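Local coordinates for protein poly A polymerase (Aquifex aeolicus, PDB 4WBY) that adds the terminal adenosine to tRNAs ending in CC, using ATP and magnesium, and so completes the CCA end, at residues A[170-175]-A[211-216]; A[218-223]-A[247-252]; A[120-125]-A[177-182]; A[166-171]-A[204-209]. All coordinates share one frame; numbering follows the deposited sequence.

Contact 1: A[170-175]-A[211-216]. With SO4 (sulfate ion), chain D.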
loop_
_atom_site.group_PDB
_atom_site.type_symbol
_atom_site.label_atom_id
_atom_site.label_comp_id
_atom_site.label_asym_id
_atom_site.label_seq_id
_atom_site.Cartn_x
_atom_site.Cartn_y
_atom_site.Cartn_z
ATOM N N ALA A 170 -5.686 -7.102 -8.974
ATOM C CA ALA A 170 -7.022 -6.710 -9.430
ATOM C C ALA A 170 -7.862 -6.221 -8.268
ATOM O O ALA A 170 -8.598 -5.233 -8.377
ATOM C CB ALA A 170 -7.722 -7.871 -10.127
ATOM N N LEU A 171 -7.752 -6.924 -7.146
ATOM C CA LEU A 171 -8.561 -6.608 -5.982
ATOM C C LEU A 171 -8.042 -5.351 -5.287
ATOM O O LEU A 171 -8.828 -4.574 -4.743
ATOM C CB LEU A 171 -8.589 -7.810 -5.030
ATOM C CG LEU A 171 -9.081 -9.107 -5.690
ATOM C CD1 LEU A 171 -9.200 -10.238 -4.673
ATOM C CD2 LEU A 171 -10.402 -8.876 -6.435
ATOM N N ARG A 172 -6.730 -5.127 -5.332
ATOM C CA ARG A 172 -6.180 -3.877 -4.799
ATOM C C ARG A 172 -6.720 -2.670 -5.574
ATOM O O ARG A 172 -7.179 -1.696 -4.971
ATOM C CB ARG A 172 -4.650 -3.868 -4.819
ATOM C CG ARG A 172 -4.062 -2.501 -4.458
ATOM C CD ARG A 172 -2.608 -2.596 -3.987
ATOM N NE ARG A 172 -1.701 -3.179 -4.975
ATOM C CZ ARG A 172 -1.038 -2.489 -5.895
ATOM N NH1 ARG A 172 -1.184 -1.173 -5.986
ATOM N NH2 ARG A 172 -0.221 -3.119 -6.729
ATOM N N PHE A 173 -6.690 -2.731 -6.906
ATOM C CA PHE A 173 -7.198 -1.600 -7.679
ATOM C C PHE A 173 -8.713 -1.469 -7.553
ATOM O O PHE A 173 -9.223 -0.349 -7.457
ATOM C CB PHE A 173 -6.777 -1.701 -9.149
ATOM C CG PHE A 173 -5.296 -1.531 -9.349
ATOM C CD1 PHE A 173 -4.656 -0.370 -8.931
ATOM C CD2 PHE A 173 -4.536 -2.533 -9.925
ATOM C CE1 PHE A 173 -3.284 -0.206 -9.102
ATOM C CE2 PHE A 173 -3.172 -2.373 -10.106
ATOM C CZ PHE A 173 -2.540 -1.209 -9.689
ATOM N N ALA A 174 -9.430 -2.593 -7.526
ATOM C CA ALA A 174 -10.887 -2.526 -7.354
ATOM C C ALA A 174 -11.239 -1.847 -6.029
ATOM O O ALA A 174 -12.105 -0.966 -5.983
ATOM C CB ALA A 174 -11.521 -3.923 -7.433
ATOM N N GLY A 175 -10.561 -2.237 -4.952
ATOM C CA GLY A 175 -10.843 -1.658 -3.649
ATOM C C GLY A 175 -10.399 -0.207 -3.538
ATOM O O GLY A 175 -11.111 0.631 -2.978
ATOM N N LYS A 211 1.880 -6.650 0.810
ATOM C CA LYS A 211 2.523 -5.504 1.448
ATOM C C LYS A 211 2.063 -4.200 0.799
ATOM O O LYS A 211 1.884 -3.201 1.482
ATOM C CB LYS A 211 4.054 -5.641 1.394
ATOM C CG LYS A 211 4.577 -6.794 2.266
ATOM C CD LYS A 211 6.007 -7.182 1.938
ATOM C CE LYS A 211 6.976 -6.075 2.287
ATOM N NZ LYS A 211 8.380 -6.503 2.039
ATOM N N LEU A 212 1.855 -4.207 -0.518
ATOM C CA LEU A 212 1.331 -3.016 -1.184
ATOM C C LEU A 212 -0.115 -2.746 -0.770
ATOM O O LEU A 212 -0.498 -1.595 -0.537
ATOM C CB LEU A 212 1.434 -3.145 -2.710
ATOM C CG LEU A 212 2.868 -3.097 -3.247
ATOM C CD1 LEU A 212 2.893 -3.260 -4.761
ATOM C CD2 LEU A 212 3.568 -1.804 -2.851
ATOM N N ALA A 213 -0.914 -3.801 -0.663
ATOM C CA ALA A 213 -2.313 -3.630 -0.285
ATOM C C ALA A 213 -2.460 -3.011 1.104
ATOM O O ALA A 213 -3.329 -2.152 1.314
ATOM C CB ALA A 213 -3.048 -4.961 -0.351
ATOM N N LEU A 214 -1.615 -3.420 2.050
ATOM C CA LEU A 214 -1.809 -2.964 3.425
ATOM C C LEU A 214 -1.465 -1.471 3.571
ATOM O O LEU A 214 -1.868 -0.837 4.540
ATOM C CB LEU A 214 -1.014 -3.833 4.411
ATOM C CG LEU A 214 0.497 -3.758 4.622
ATOM C CD1 LEU A 214 0.918 -2.576 5.507
ATOM C CD2 LEU A 214 0.977 -5.073 5.239
ATOM N N ARG A 215 -0.767 -0.904 2.585
ATOM C CA ARG A 215 -0.485 0.534 2.558
ATOM C C ARG A 215 -1.689 1.371 2.096
ATOM O O ARG A 215 -1.712 2.588 2.281
ATOM C CB ARG A 215 0.718 0.808 1.640
ATOM C CG ARG A 215 2.020 0.174 2.134
ATOM C CD ARG A 215 3.050 -0.072 1.023
ATOM N NE ARG A 215 3.407 1.129 0.277
ATOM C CZ ARG A 215 4.476 1.234 -0.511
ATOM N NH1 ARG A 215 5.313 0.214 -0.651
ATOM N NH2 ARG A 215 4.718 2.368 -1.155
ATOM N N GLU A 216 -2.686 0.720 1.500
ATOM C CA GLU A 216 -3.810 1.444 0.887
ATOM C C GLU A 216 -4.781 2.031 1.916
ATOM O O GLU A 216 -5.119 1.377 2.905
ATOM C CB GLU A 216 -4.594 0.518 -0.047
ATOM C CG GLU A 216 -3.800 -0.044 -1.222
ATOM C CD GLU A 216 -3.668 0.910 -2.380
ATOM O OE1 GLU A 216 -4.540 1.787 -2.538
ATOM O OE2 GLU A 216 -2.691 0.768 -3.144
HETATM S S SO4 D . 0.438 1.613 -8.700
HETATM O O1 SO4 D . 0.124 1.771 -10.132
HETATM O O2 SO4 D . -0.500 2.435 -7.942
HETATM O O3 SO4 D . 0.341 0.213 -8.286
HETATM O O4 SO4 D . 1.791 2.109 -8.472
#

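Contact 2: A[218-223]-A[247-252]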
loop_
_atom_site.group_PDB
_atom_site.type_symbol
_atom_site.label_atom_id
_atom_site.label_comp_id
_atom_site.label_asym_id
_atom_site.label_seq_id
_atom_site.Cartn_x
_atom_site.Cartn_y
_atom_site.Cartn_z
ATOM N N ARG A 218 -7.838 2.242 1.478
ATOM C CA ARG A 218 -8.997 1.362 1.414
ATOM C C ARG A 218 -8.621 -0.112 1.624
ATOM O O ARG A 218 -9.221 -1.004 1.031
ATOM C CB ARG A 218 -9.707 1.531 0.062
ATOM C CG ARG A 218 -10.227 2.933 -0.208
ATOM C CD ARG A 218 -11.585 3.186 0.424
ATOM N NE ARG A 218 -11.525 3.269 1.881
ATOM C CZ ARG A 218 -11.110 4.336 2.555
ATOM N NH1 ARG A 218 -10.703 5.419 1.904
ATOM N NH2 ARG A 218 -11.092 4.319 3.880
ATOM N N PHE A 219 -7.629 -0.374 2.470
ATOM C CA PHE A 219 -7.234 -1.755 2.752
ATOM C C PHE A 219 -8.415 -2.618 3.229
ATOM O O PHE A 219 -8.514 -3.772 2.839
ATOM C CB PHE A 219 -6.092 -1.775 3.781
ATOM C CG PHE A 219 -5.473 -3.138 4.013
ATOM C CD1 PHE A 219 -5.279 -4.035 2.967
ATOM C CD2 PHE A 219 -5.027 -3.490 5.280
ATOM C CE1 PHE A 219 -4.683 -5.280 3.196
ATOM C CE2 PHE A 219 -4.430 -4.731 5.521
ATOM C CZ PHE A 219 -4.255 -5.629 4.480
ATOM N N LEU A 220 -9.300 -2.077 4.064
ATOM C CA LEU A 220 -10.437 -2.874 4.530
ATOM C C LEU A 220 -11.327 -3.309 3.357
ATOM O O LEU A 220 -11.758 -4.458 3.299
ATOM C CB LEU A 220 -11.267 -2.113 5.574
ATOM C CG LEU A 220 -12.440 -2.916 6.157
ATOM C CD1 LEU A 220 -11.992 -4.305 6.633
ATOM C CD2 LEU A 220 -13.110 -2.156 7.293
ATOM N N GLU A 221 -11.577 -2.404 2.412
ATOM C CA GLU A 221 -12.361 -2.770 1.237
ATOM C C GLU A 221 -11.643 -3.834 0.414
ATOM O O GLU A 221 -12.274 -4.738 -0.152
ATOM C CB GLU A 221 -12.645 -1.545 0.366
ATOM C CG GLU A 221 -13.736 -0.628 0.913
ATOM C CD GLU A 221 -13.261 0.376 1.950
ATOM O OE1 GLU A 221 -12.069 0.357 2.328
ATOM O OE2 GLU A 221 -14.105 1.191 2.391
ATOM N N ILE A 222 -10.323 -3.725 0.336
ATOM C CA ILE A 222 -9.542 -4.715 -0.388
ATOM C C ILE A 222 -9.629 -6.069 0.325
ATOM O O ILE A 222 -9.787 -7.107 -0.326
ATOM C CB ILE A 222 -8.082 -4.262 -0.542
ATOM C CG1 ILE A 222 -8.016 -2.992 -1.408
ATOM C CG2 ILE A 222 -7.221 -5.363 -1.156
ATOM C CD1 ILE A 222 -6.667 -2.277 -1.364
ATOM N N LEU A 223 -9.549 -6.063 1.655
ATOM C CA LEU A 223 -9.708 -7.293 2.424
ATOM C C LEU A 223 -11.081 -7.931 2.207
ATOM O O LEU A 223 -11.192 -9.153 2.166
ATOM C CB LEU A 223 -9.488 -7.046 3.922
ATOM C CG LEU A 223 -8.028 -6.775 4.300
ATOM C CD1 LEU A 223 -7.908 -6.406 5.779
ATOM C CD2 LEU A 223 -7.133 -7.962 3.958
ATOM N N GLN A 247 -15.855 -8.574 12.051
ATOM C CA GLN A 247 -16.415 -7.487 12.843
ATOM C C GLN A 247 -15.323 -6.710 13.573
ATOM O O GLN A 247 -15.429 -5.492 13.738
ATOM C CB GLN A 247 -17.446 -8.021 13.840
ATOM C CG GLN A 247 -18.691 -8.583 13.176
ATOM C CD GLN A 247 -19.313 -7.608 12.192
ATOM O OE1 GLN A 247 -19.352 -6.401 12.436
ATOM N NE2 GLN A 247 -19.798 -8.129 11.068
ATOM N N LYS A 248 -14.268 -7.406 13.993
ATOM C CA LYS A 248 -13.131 -6.739 14.627
ATOM C C LYS A 248 -12.441 -5.765 13.665
ATOM O O LYS A 248 -11.982 -4.698 14.081
ATOM C CB LYS A 248 -12.120 -7.762 15.142
ATOM C CG LYS A 248 -12.568 -8.512 16.382
ATOM C CD LYS A 248 -11.445 -9.371 16.922
ATOM C CE LYS A 248 -10.271 -8.513 17.334
ATOM N NZ LYS A 248 -10.679 -7.527 18.374
ATOM N N LEU A 249 -12.361 -6.126 12.387
ATOM C CA LEU A 249 -11.740 -5.246 11.391
ATOM C C LEU A 249 -12.530 -3.944 11.232
ATOM O O LEU A 249 -11.942 -2.867 11.110
ATOM C CB LEU A 249 -11.611 -5.954 10.038
ATOM C CG LEU A 249 -10.695 -7.175 9.984
ATOM C CD1 LEU A 249 -10.781 -7.844 8.618
ATOM C CD2 LEU A 249 -9.262 -6.773 10.275
ATOM N N TYR A 250 -13.860 -4.038 11.240
ATOM C CA TYR A 250 -14.680 -2.835 11.154
ATOM C C TYR A 250 -14.577 -1.999 12.429
ATOM O O TYR A 250 -14.552 -0.767 12.366
ATOM C CB TYR A 250 -16.141 -3.195 10.852
ATOM C CG TYR A 250 -16.351 -3.461 9.376
ATOM C CD1 TYR A 250 -16.121 -4.718 8.841
ATOM C CD2 TYR A 250 -16.733 -2.442 8.512
ATOM C CE1 TYR A 250 -16.282 -4.963 7.494
ATOM C CE2 TYR A 250 -16.899 -2.676 7.159
ATOM C CZ TYR A 250 -16.671 -3.940 6.660
ATOM O OH TYR A 250 -16.835 -4.191 5.318
ATOM N N ALA A 251 -14.494 -2.662 13.580
ATOM C CA ALA A 251 -14.289 -1.955 14.839
ATOM C C ALA A 251 -12.940 -1.243 14.820
ATOM O O ALA A 251 -12.804 -0.108 15.295
ATOM C CB ALA A 251 -14.368 -2.917 16.022
ATOM N N LEU A 252 -11.945 -1.917 14.253
ATOM C CA LEU A 252 -10.609 -1.355 14.174
ATOM C C LEU A 252 -10.593 -0.108 13.294
ATOM O O LEU A 252 -9.940 0.872 13.633
ATOM C CB LEU A 252 -9.614 -2.394 13.654
ATOM C CG LEU A 252 -8.175 -1.898 13.462
ATOM C CD1 LEU A 252 -7.522 -1.524 14.784
ATOM C CD2 LEU A 252 -7.318 -2.923 12.706
#

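Contact 3: A[120-125]-A[177-182]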
loop_
_atom_site.group_PDB
_atom_site.type_symbol
_atom_site.label_atom_id
_atom_site.label_comp_id
_atom_site.label_asym_id
_atom_site.label_seq_id
_atom_site.Cartn_x
_atom_site.Cartn_y
_atom_site.Cartn_z
ATOM N N PHE A 120 -4.093 -4.320 -16.333
ATOM C CA PHE A 120 -5.502 -3.964 -16.515
ATOM C C PHE A 120 -5.632 -2.791 -17.463
ATOM O O PHE A 120 -4.692 -2.004 -17.609
ATOM C CB PHE A 120 -6.149 -3.663 -15.158
ATOM C CG PHE A 120 -5.880 -4.730 -14.151
ATOM C CD1 PHE A 120 -6.396 -6.005 -14.340
ATOM C CD2 PHE A 120 -5.062 -4.491 -13.054
ATOM C CE1 PHE A 120 -6.118 -7.027 -13.450
ATOM C CE2 PHE A 120 -4.781 -5.507 -12.152
ATOM C CZ PHE A 120 -5.303 -6.783 -12.356
ATOM N N THR A 121 -6.781 -2.683 -18.127
ATOM C CA THR A 121 -6.913 -1.692 -19.189
ATOM C C THR A 121 -6.671 -0.272 -18.688
ATOM O O THR A 121 -6.103 0.550 -19.410
ATOM C CB THR A 121 -8.288 -1.753 -19.872
ATOM O OG1 THR A 121 -9.315 -1.516 -18.907
ATOM C CG2 THR A 121 -8.511 -3.120 -20.537
ATOM N N ILE A 122 -7.068 0.022 -17.454
ATOM C CA ILE A 122 -6.908 1.383 -16.961
ATOM C C ILE A 122 -5.440 1.705 -16.678
ATOM O O ILE A 122 -5.090 2.873 -16.509
ATOM C CB ILE A 122 -7.757 1.656 -15.700
ATOM C CG1 ILE A 122 -7.331 0.757 -14.532
ATOM C CG2 ILE A 122 -9.255 1.549 -16.021
ATOM C CD1 ILE A 122 -7.967 1.142 -13.197
ATOM N N ASN A 123 -4.594 0.674 -16.651
ATOM C CA ASN A 123 -3.151 0.834 -16.441
ATOM C C ASN A 123 -2.332 0.687 -17.718
ATOM O O ASN A 123 -1.093 0.654 -17.674
ATOM C CB ASN A 123 -2.646 -0.186 -15.414
ATOM C CG ASN A 123 -3.254 0.013 -14.052
ATOM O OD1 ASN A 123 -3.712 1.106 -13.714
ATOM N ND2 ASN A 123 -3.264 -1.051 -13.249
ATOM N N ALA A 124 -3.016 0.611 -18.852
ATOM C CA ALA A 124 -2.352 0.280 -20.102
ATOM C C ALA A 124 -2.465 1.405 -21.125
ATOM O O ALA A 124 -2.405 1.165 -22.326
ATOM C CB ALA A 124 -2.921 -1.013 -20.670
ATOM N N MET A 125 -2.607 2.635 -20.649
ATOM C CA MET A 125 -2.647 3.796 -21.535
ATOM C C MET A 125 -1.335 4.559 -21.543
ATOM O O MET A 125 -0.482 4.371 -20.670
ATOM C CB MET A 125 -3.788 4.728 -21.140
ATOM C CG MET A 125 -5.148 4.071 -21.377
ATOM S SD MET A 125 -6.557 5.076 -20.875
ATOM C CE MET A 125 -6.470 4.893 -19.101
ATOM N N LEU A 177 -10.232 2.003 -5.878
ATOM C CA LEU A 177 -10.986 2.895 -6.752
ATOM C C LEU A 177 -12.492 2.732 -6.631
ATOM O O LEU A 177 -13.241 3.466 -7.277
ATOM C CB LEU A 177 -10.575 2.668 -8.211
ATOM C CG LEU A 177 -9.090 2.868 -8.521
ATOM C CD1 LEU A 177 -8.777 2.402 -9.935
ATOM C CD2 LEU A 177 -8.681 4.329 -8.314
ATOM N N ASN A 178 -12.931 1.771 -5.817
ATOM C CA ASN A 178 -14.348 1.382 -5.769
ATOM C C ASN A 178 -14.834 1.029 -7.173
ATOM O O ASN A 178 -15.886 1.497 -7.630
ATOM C CB ASN A 178 -15.220 2.484 -5.151
ATOM C CG ASN A 178 -16.612 1.995 -4.788
ATOM O OD1 ASN A 178 -16.823 0.804 -4.557
ATOM N ND2 ASN A 178 -17.572 2.912 -4.761
ATOM N N PHE A 179 -14.039 0.204 -7.851
ATOM C CA PHE A 179 -14.390 -0.339 -9.162
ATOM C C PHE A 179 -14.840 -1.793 -8.992
ATOM O O PHE A 179 -14.529 -2.441 -7.985
ATOM C CB PHE A 179 -13.209 -0.308 -10.145
ATOM C CG PHE A 179 -12.924 1.041 -10.781
ATOM C CD1 PHE A 179 -13.425 2.226 -10.264
ATOM C CD2 PHE A 179 -12.140 1.099 -11.934
ATOM C CE1 PHE A 179 -13.129 3.453 -10.882
ATOM C CE2 PHE A 179 -11.850 2.311 -12.562
ATOM C CZ PHE A 179 -12.343 3.490 -12.027
ATOM N N LYS A 180 -15.521 -2.311 -10.011
ATOM C CA LYS A 180 -15.889 -3.718 -10.063
ATOM C C LYS A 180 -15.047 -4.446 -11.100
ATOM O O LYS A 180 -14.583 -3.842 -12.059
ATOM C CB LYS A 180 -17.371 -3.867 -10.397
ATOM C CG LYS A 180 -18.299 -3.368 -9.293
ATOM C CD LYS A 180 -19.758 -3.663 -9.607
ATOM C CE LYS A 180 -20.009 -5.161 -9.747
ATOM N NZ LYS A 180 -19.600 -5.919 -8.528
ATOM N N LEU A 181 -14.844 -5.745 -10.913
ATOM C CA LEU A 181 -14.285 -6.562 -11.981
ATOM C C LEU A 181 -15.257 -6.646 -13.153
ATOM O O LEU A 181 -16.476 -6.733 -12.952
ATOM C CB LEU A 181 -13.961 -7.971 -11.475
ATOM C CG LEU A 181 -13.053 -8.076 -10.252
ATOM C CD1 LEU A 181 -12.933 -9.536 -9.849
ATOM C CD2 LEU A 181 -11.709 -7.479 -10.588
ATOM N N SER A 182 -14.731 -6.648 -14.375
ATOM C CA SER A 182 -15.584 -6.933 -15.528
ATOM C C SER A 182 -16.154 -8.343 -15.367
ATOM O O SER A 182 -15.586 -9.169 -14.655
ATOM C CB SER A 182 -14.817 -6.792 -16.855
ATOM O OG SER A 182 -14.343 -8.032 -17.352
#

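Contact 4: A[166-171]-A[204-209]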
loop_
_atom_site.group_PDB
_atom_site.type_symbol
_atom_site.label_atom_id
_atom_site.label_comp_id
_atom_site.label_asym_id
_atom_site.label_seq_id
_atom_site.Cartn_x
_atom_site.Cartn_y
_atom_site.Cartn_z
ATOM N N ARG A 166 -1.553 -11.112 -10.399
ATOM C CA ARG A 166 -2.555 -10.151 -10.860
ATOM C C ARG A 166 -3.925 -10.369 -10.231
ATOM O O ARG A 166 -4.739 -9.457 -10.222
ATOM C CB ARG A 166 -2.684 -10.194 -12.383
ATOM C CG ARG A 166 -1.458 -9.671 -13.096
ATOM C CD ARG A 166 -1.601 -9.864 -14.589
ATOM N NE ARG A 166 -0.433 -9.379 -15.303
ATOM C CZ ARG A 166 -0.007 -9.886 -16.460
ATOM N NH1 ARG A 166 -0.644 -10.908 -17.035
ATOM N NH2 ARG A 166 1.071 -9.386 -17.029
ATOM N N ILE A 167 -4.185 -11.576 -9.732
ATOM C CA ILE A 167 -5.414 -11.833 -8.980
ATOM C C ILE A 167 -5.506 -10.872 -7.793
ATOM O O ILE A 167 -6.529 -10.215 -7.576
ATOM C CB ILE A 167 -5.472 -13.290 -8.474
ATOM C CG1 ILE A 167 -5.564 -14.270 -9.654
ATOM C CG2 ILE A 167 -6.622 -13.498 -7.475
ATOM C CD1 ILE A 167 -5.267 -15.715 -9.266
ATOM N N LEU A 168 -4.432 -10.801 -7.014
ATOM C CA LEU A 168 -4.401 -9.889 -5.875
ATOM C C LEU A 168 -4.393 -8.431 -6.334
ATOM O O LEU A 168 -5.067 -7.588 -5.731
ATOM C CB LEU A 168 -3.187 -10.175 -4.975
ATOM C CG LEU A 168 -3.126 -11.538 -4.281
ATOM C CD1 LEU A 168 -1.916 -11.586 -3.358
ATOM C CD2 LEU A 168 -4.402 -11.858 -3.516
ATOM N N ARG A 169 -3.630 -8.128 -7.386
ATOM C CA ARG A 169 -3.540 -6.747 -7.870
ATOM C C ARG A 169 -4.908 -6.237 -8.322
ATOM O O ARG A 169 -5.251 -5.081 -8.075
ATOM C CB ARG A 169 -2.547 -6.630 -9.028
ATOM C CG ARG A 169 -1.107 -6.903 -8.648
ATOM C CD ARG A 169 -0.172 -6.744 -9.846
ATOM N NE ARG A 169 -0.279 -5.441 -10.486
ATOM C CZ ARG A 169 0.476 -4.387 -10.184
ATOM N NH1 ARG A 169 1.397 -4.471 -9.229
ATOM N NH2 ARG A 169 0.302 -3.243 -10.835
ATOM N N ALA A 170 -5.686 -7.102 -8.974
ATOM C CA ALA A 170 -7.022 -6.710 -9.430
ATOM C C ALA A 170 -7.862 -6.221 -8.268
ATOM O O ALA A 170 -8.598 -5.233 -8.377
ATOM C CB ALA A 170 -7.722 -7.871 -10.127
ATOM N N LEU A 171 -7.752 -6.924 -7.146
ATOM C CA LEU A 171 -8.561 -6.608 -5.982
ATOM C C LEU A 171 -8.042 -5.351 -5.287
ATOM O O LEU A 171 -8.828 -4.574 -4.743
ATOM C CB LEU A 171 -8.589 -7.810 -5.030
ATOM C CG LEU A 171 -9.081 -9.107 -5.690
ATOM C CD1 LEU A 171 -9.200 -10.238 -4.673
ATOM C CD2 LEU A 171 -10.402 -8.876 -6.435
ATOM N N GLY A 204 7.267 -14.928 -3.101
ATOM C CA GLY A 204 7.784 -13.600 -2.821
ATOM C C GLY A 204 6.965 -12.508 -3.475
ATOM O O GLY A 204 6.741 -11.453 -2.887
ATOM N N ARG A 205 6.500 -12.764 -4.691
ATOM C CA ARG A 205 5.720 -11.768 -5.412
ATOM C C ARG A 205 4.316 -11.618 -4.822
ATOM O O ARG A 205 3.774 -10.511 -4.789
ATOM C CB ARG A 205 5.668 -12.115 -6.901
ATOM C CG ARG A 205 7.035 -11.973 -7.551
ATOM C CD ARG A 205 6.996 -12.116 -9.059
ATOM N NE ARG A 205 6.195 -11.075 -9.693
ATOM C CZ ARG A 205 5.130 -11.314 -10.452
ATOM N NH1 ARG A 205 4.752 -12.563 -10.693
ATOM N NH2 ARG A 205 4.453 -10.309 -10.987
ATOM N N LEU A 206 3.733 -12.711 -4.335
ATOM C CA LEU A 206 2.448 -12.617 -3.632
ATOM C C LEU A 206 2.586 -11.790 -2.358
ATOM O O LEU A 206 1.759 -10.926 -2.072
ATOM C CB LEU A 206 1.901 -14.002 -3.282
ATOM C CG LEU A 206 1.467 -14.889 -4.442
ATOM C CD1 LEU A 206 0.936 -16.224 -3.928
ATOM C CD2 LEU A 206 0.418 -14.176 -5.292
ATOM N N ILE A 207 3.636 -12.069 -1.592
ATOM C CA ILE A 207 3.879 -11.360 -0.341
ATOM C C ILE A 207 4.084 -9.866 -0.617
ATOM O O ILE A 207 3.530 -9.014 0.091
ATOM C CB ILE A 207 5.101 -11.945 0.414
ATOM C CG1 ILE A 207 4.708 -13.166 1.266
ATOM C CG2 ILE A 207 5.718 -10.910 1.358
ATOM C CD1 ILE A 207 3.866 -14.205 0.595
ATOM N N ASN A 208 4.844 -9.547 -1.662
ATOM C CA ASN A 208 5.077 -8.149 -2.009
ATOM C C ASN A 208 3.778 -7.433 -2.336
ATOM O O ASN A 208 3.601 -6.265 -2.002
ATOM C CB ASN A 208 6.046 -8.025 -3.190
ATOM C CG ASN A 208 7.472 -8.349 -2.812
ATOM O OD1 ASN A 208 7.837 -8.326 -1.635
ATOM N ND2 ASN A 208 8.295 -8.643 -3.815
ATOM N N GLU A 209 2.854 -8.139 -2.978
ATOM C CA GLU A 209 1.591 -7.517 -3.350
ATOM C C GLU A 209 0.712 -7.296 -2.111
ATOM O O GLU A 209 0.033 -6.270 -2.006
ATOM C CB GLU A 209 0.879 -8.362 -4.415
ATOM C CG GLU A 209 -0.535 -7.927 -4.749
ATOM C CD GLU A 209 -0.666 -6.466 -5.156
ATOM O OE1 GLU A 209 0.281 -5.874 -5.723
ATOM O OE2 GLU A 209 -1.743 -5.903 -4.908
HETATM O O HOH W 1 -3.741 -6.855 -3.365
HETATM O O HOH W 2 2.382 -6.430 -7.274
#

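Contact 1: A[170-175]-A[211-216]
With CG of Arg172 anti to the backbone N (chi1 172°) and the chain bent at chi3, the guanidinium of helix 165-177 swings across toward Leu212, Ala213 and Glu216. Glu216 is folded too: its chi2 of -81° brings the carboxylate back against the arginine stem, the two side chains crossing at about a right angle. Here the aliphatic part does much of the touching, Arg172 CD lying 3.5 Å from Glu216 OE2 and 3.9 Å from Ala213 CA. The charged ends are less intimate, since Arg172 NH1 to Glu216 OE2, at 3.8 Å, is a long salt bridge. Leu212 lies over one face of the guanidinium, its CD1 3.7 Å from Arg172 NH2. The contact joins helices 165-177 and 203-214 of this class II nucleotidyltransferase, and Arg172 is one of the residues of its ATP-binding site. A sulfate, probably from the crystallisation liquor, sits at the edge of the guanidinium and in its plane; Arg172 NH1 donates to its O3 at 3.1 Å in a nearly straight bond (173°). Arg176 and Arg35 also bind the anion. Each charge has another partner: Arg172 NE pairs with Glu209 OE2, and Glu216 OE2 with Arg176.

Contact 2: A[218-223]-A[247-252]
Leu220 lays its CD2 methyl over the centre of the Tyr250 ring, 3.8 Å from the centroid and only 11° off the ring normal, a clear CH-pi contact. The setting is an antiparallel helix pair on the helical part of the chain, 219-223 against 247-252, whose axes come within 11.1 Å and run at 168°. Leu220 has its CG anti to the backbone N (chi1 -177°), which extends the fork toward helix 243-262 and divides its work: while CD2 takes the ring, CD1 rests on Leu249 CB at 3.8 Å. The tyrosine hydroxyl is held by Glu224, on the same helix as Leu220, so the ring is fixed at its far end as well. Were Tyr250 an alanine, the CD2 methyl of Leu220 would probably lose its aromatic cover and Glu224 the hydroxyl it binds. Leu249 also packs against Tyr274 and Ile277 of helix 271-278, extending the apolar layer to a third helix. One turn beyond Leu220, Leu223 CD1 meets Leu249 CD1 at 4.3 Å.

Contact 3: A[120-125]-A[177-182]
Ile122 reaches Leu177 and Phe179 with the last carbon of its longer branch, and its course from CB explains why. CB points toward the 177-182 segment, and CG1 takes the position between the backbone N and the carbonyl carbon (chi1 62°). CG2, the shorter branch, is turned beside the backbone N and stays farther back than CD1. From CG1 the chain runs on extended (chi2 170°), carrying outward CD1, the atom that makes the closest contacts. There it meets Leu177 CD1 tip to tip, methyl against methyl, at 3.6 Å. The same CD1 lies 4.1 Å from Phe179 CE2, approaching the ring obliquely. The two partners are themselves packed together, since Leu177 CB sits 3.5 Å above the plane of the Phe179 ring, offset toward its rim. Asn178 between them has positive phi (54°), the backbone turn by which helix 165-177 ends and the chain enters strand 180-181. The contact is thus a small apolar junction between the loop 120-125 of the head and the end of helix 165-177 with strand 180-181. Next to Ile122, Asn123 of the ATP site bonds to Arg35 and Asp119. Ile152 of strand 151-152, which pairs in parallel with strand 180-181, packs on both Ile122 and Phe179, while Arg35 of helix 32-38 touches Ile122 and Phe120 rests on helix 165-177.

Contact 4: A[166-171]-A[204-209]
Glu209 sets its CG on Leu168 CB at 3.5 Å and lays its carboxylate across the stem of Arg169, Glu209 OE1 3.4 Å from Arg169 CG. Its CG lies anti to the backbone N (chi1 172°), and the bend at chi2 (54°) turns the carboxylate over Arg169. Leu168 CD1 reaches Leu206 CD2 at 4.0 Å. Between the charges runs only a long salt bridge, Arg169 NH1 to Glu209 OE1 at 3.9 Å, with the oxygen well out of the guanidinium plane. One water bridges them, accepting from Arg169 NH1 in that plane and donating to Glu209 OE1; another ties Glu209 OE2 to the backbone Leu168 O, donating to both. The supporting frame is a nearly parallel pair of helices, 8° between their segment axes, both contributing residues to the ATP site. Replacing Glu209 by an alanine would probably leave Arg172 NE without its carboxylate mate and each water short of one partner. Further out, Asp119 takes Arg169 NE in a salt bridge, Val165 packs against Glu209 and Leu206, and Tyr226 backs Leu168.

Contacts 1 and 4 join the same two helices, 165-177 and 203-214, at successive levels, and the Arg172 to Glu209 salt bridge ties one to the other; contact 4 is buried, contact 1 partly so. Both are mixed in chemistry, charged groups riding on apolar stems, and both hold residues of the ATP-binding site. Contact 2, farther along the helical region, is a buried and wholly apolar packing across its interface; it meets contact 1 where Phe219 packs on Ala213 and Leu214. Contact 3 is likewise apolar but only partly buried and smaller, lying on the head side of helix 165-177, where Phe120 packs on Ala170. Contacts 2 and 3 do not touch each other.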